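PDB 2OT9: hypothetical protein, which is of unknown function but belongs to the YaeQ family of the PD-(D/E)XK nuclease-like clan and has meso-tartaric acid bound in a pocket. Local coordinates for residues 66-71 / 82-87. Residues are numbered along the deposited sequence; the frame is centred on the assembly and turned at random.
Sequences EPALWE and IEVGQP. With SRT (S,R meso-tartaric acid), chain C.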
loop_
_atom_site.group_PDB
_atom_site.type_symbol
_atom_site.label_atom_id
_atom_site.label_comp_id
_atom_site.label_asym_id
_atom_site.label_seq_id
_atom_site.Cartn_x
_atom_site.Cartn_y
_atom_site.Cartn_z
ATOM N N GLU A 66 1.489 -5.015 -13.794
ATOM C CA GLU A 66 1.413 -5.494 -12.412
ATOM C C GLU A 66 1.086 -4.352 -11.432
ATOM O O GLU A 66 1.401 -3.204 -11.695
ATOM C CB GLU A 66 2.714 -6.193 -11.999
ATOM C CG GLU A 66 2.976 -7.517 -12.739
ATOM C CD GLU A 66 3.852 -8.489 -11.959
ATOM O OE1 GLU A 66 4.176 -8.227 -10.770
ATOM O OE2 GLU A 66 4.193 -9.546 -12.538
ATOM N N PRO A 67 0.405 -4.662 -10.313
ATOM C CA PRO A 67 0.163 -3.652 -9.283
ATOM C C PRO A 67 1.337 -3.559 -8.313
ATOM O O PRO A 67 2.274 -4.355 -8.402
ATOM C CB PRO A 67 -1.052 -4.200 -8.547
ATOM C CG PRO A 67 -0.916 -5.704 -8.685
ATOM C CD PRO A 67 -0.202 -5.964 -9.978
ATOM N N ALA A 68 1.250 -2.626 -7.369
ATOM C CA ALA A 68 2.175 -2.531 -6.253
ATOM C C ALA A 68 2.054 -3.764 -5.359
ATOM O O ALA A 68 3.067 -4.338 -4.939
ATOM C CB ALA A 68 1.893 -1.264 -5.467
ATOM N N LEU A 69 0.812 -4.189 -5.099
ATOM C CA LEU A 69 0.563 -5.437 -4.371
ATOM C C LEU A 69 -0.684 -6.141 -4.913
ATOM O O LEU A 69 -1.612 -5.494 -5.437
ATOM C CB LEU A 69 0.378 -5.186 -2.870
ATOM C CG LEU A 69 1.369 -4.380 -2.026
ATOM C CD1 LEU A 69 1.090 -2.879 -2.127
ATOM C CD2 LEU A 69 1.266 -4.819 -0.562
ATOM N N TRP A 70 -0.721 -7.462 -4.780
ATOM C CA TRP A 70 -1.930 -8.196 -5.126
ATOM C C TRP A 70 -2.104 -9.479 -4.344
ATOM O O TRP A 70 -1.137 -10.125 -3.949
ATOM C CB TRP A 70 -2.086 -8.465 -6.639
ATOM C CG TRP A 70 -0.898 -9.023 -7.352
ATOM C CD1 TRP A 70 0.282 -9.445 -6.801
ATOM C CD2 TRP A 70 -0.780 -9.243 -8.770
ATOM N NE1 TRP A 70 1.126 -9.895 -7.791
ATOM C CE2 TRP A 70 0.503 -9.778 -9.005
ATOM C CE3 TRP A 70 -1.631 -9.027 -9.861
ATOM C CZ2 TRP A 70 0.956 -10.106 -10.288
ATOM C CZ3 TRP A 70 -1.179 -9.355 -11.144
ATOM C CH2 TRP A 70 0.100 -9.889 -11.342
ATOM N N GLU A 71 -3.364 -9.811 -4.096
ATOM C CA GLU A 71 -3.724 -11.076 -3.491
ATOM C C GLU A 71 -4.396 -11.895 -4.586
ATOM O O GLU A 71 -5.368 -11.437 -5.199
ATOM C CB GLU A 71 -4.691 -10.826 -2.336
ATOM C CG GLU A 71 -5.126 -12.064 -1.560
ATOM C CD GLU A 71 -6.282 -11.783 -0.607
ATOM O OE1 GLU A 71 -6.498 -10.617 -0.224
ATOM O OE2 GLU A 71 -6.981 -12.737 -0.228
ATOM N N ILE A 82 -3.879 -3.811 -5.477
ATOM C CA ILE A 82 -3.517 -2.622 -4.707
ATOM C C ILE A 82 -2.492 -1.757 -5.421
ATOM O O ILE A 82 -1.386 -2.213 -5.736
ATOM C CB ILE A 82 -2.967 -3.002 -3.315
ATOM C CG1 ILE A 82 -3.905 -4.011 -2.641
ATOM C CG2 ILE A 82 -2.780 -1.745 -2.441
ATOM C CD1 ILE A 82 -3.470 -4.509 -1.245
ATOM N N GLU A 83 -2.835 -0.494 -5.645
ATOM C CA GLU A 83 -1.851 0.461 -6.162
ATOM C C GLU A 83 -1.441 1.457 -5.087
ATOM O O GLU A 83 -2.112 1.592 -4.058
ATOM C CB GLU A 83 -2.424 1.226 -7.361
ATOM C CG GLU A 83 -2.760 0.348 -8.570
ATOM C CD GLU A 83 -1.527 -0.236 -9.298
ATOM O OE1 GLU A 83 -0.368 -0.176 -8.787
ATOM O OE2 GLU A 83 -1.732 -0.781 -10.392
ATOM N N VAL A 84 -0.338 2.154 -5.336
ATOM C CA VAL A 84 0.096 3.254 -4.473
ATOM C C VAL A 84 0.424 4.467 -5.352
ATOM O O VAL A 84 0.781 4.311 -6.522
ATOM C CB VAL A 84 1.298 2.879 -3.540
ATOM C CG1 VAL A 84 0.984 1.598 -2.717
ATOM C CG2 VAL A 84 2.575 2.702 -4.331
ATOM N N GLY A 85 0.299 5.659 -4.795
ATOM C CA GLY A 85 0.679 6.873 -5.529
ATOM C C GLY A 85 -0.513 7.524 -6.210
ATOM O O GLY A 85 -1.587 7.637 -5.613
ATOM N N GLN A 86 -0.335 7.915 -7.472
ATOM C CA GLN A 86 -1.338 8.702 -8.179
ATOM C C GLN A 86 -1.648 8.120 -9.567
ATOM O O GLN A 86 -1.429 8.795 -10.578
ATOM C CB GLN A 86 -0.872 10.166 -8.279
ATOM C CG GLN A 86 -0.758 10.857 -6.907
ATOM C CD GLN A 86 -0.303 12.300 -6.977
ATOM O OE1 GLN A 86 -0.396 12.954 -8.019
ATOM N NE2 GLN A 86 0.204 12.805 -5.859
ATOM N N PRO A 87 -2.170 6.875 -9.628
ATOM C CA PRO A 87 -2.552 6.328 -10.944
ATOM C C PRO A 87 -3.730 7.121 -11.507
ATOM O O PRO A 87 -4.509 7.686 -10.730
ATOM C CB PRO A 87 -2.984 4.895 -10.625
ATOM C CG PRO A 87 -3.400 4.930 -9.176
ATOM C CD PRO A 87 -2.488 5.942 -8.522
HETATM O O1 SRT C . 1.900 7.025 -8.671
HETATM O O11 SRT C . 1.893 7.287 -10.837
HETATM C C1 SRT C . 2.114 6.606 -9.818
HETATM C C2 SRT C . 2.643 5.199 -9.919
HETATM O O2 SRT C . 3.822 5.022 -10.721
HETATM C C3 SRT C . 1.495 4.346 -10.403
HETATM O O3 SRT C . 0.730 4.113 -9.216
HETATM C C4 SRT C . 1.965 3.060 -11.055
HETATM O O4 SRT C . 2.901 2.373 -10.561
HETATM O O41 SRT C . 1.381 2.718 -12.104
#
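Leu69 and Ile82 are an antiparallel hydrogen-bonded pair in the beta hairpin of strands 69-72 and 78-84. Leu69 N donates to Ile82 O at 3.0 Å. Ile82 N donates to Leu69 O at 2.8 Å. Ala68 faces Ile82 as well, so the pairing contains a classic beta bulge. Ala68 CB packs against Val84 CG1 at 4.1 Å. Leu69 and Ile82 point to the same face of the sheet and meet with their CB atoms 4.0 Å apart. Further out, Leu69 CD1 touches Ile82 CG2. Helix 37-49 packs on this face, touching Leu69 and Val84.

Strands 69-72 and 78-84 belong to the mixed central sheet, consistent with a PD-(D/E)XK core. The side chain of Glu83 leaves its strand away from Pro67 and Ala68, but a bend at chi2 (-70°) brings the carboxylate back to them. Ala68 N donates to Glu83 OE1 at 3.3 Å, a long bond that meets the oxygen from above the carboxylate plane, 51° out of it. The carboxylate also rests against Pro67 CA and CB. Glu83 OE2 is held by a salt bridge to Arg91 and a hydrogen bond from Trp81 NE1.

Past Val84 the chain turns into the tartaric acid pocket. The ligand hydroxyl O3 donates to Val84 O at 2.7 Å. Gln86 N donates to ligand O1 at 2.7 Å, in a nearly straight bond (172°). Ligand O1 lies 3.4 Å from Gly85 CA, where a side chain would collide with it; the positive phi of Gly85 would also press a CB against the carbonyl O of Val84. Pro87 brings CD and CB near O3, and Arg39 gives the ligand a further hydrogen bond.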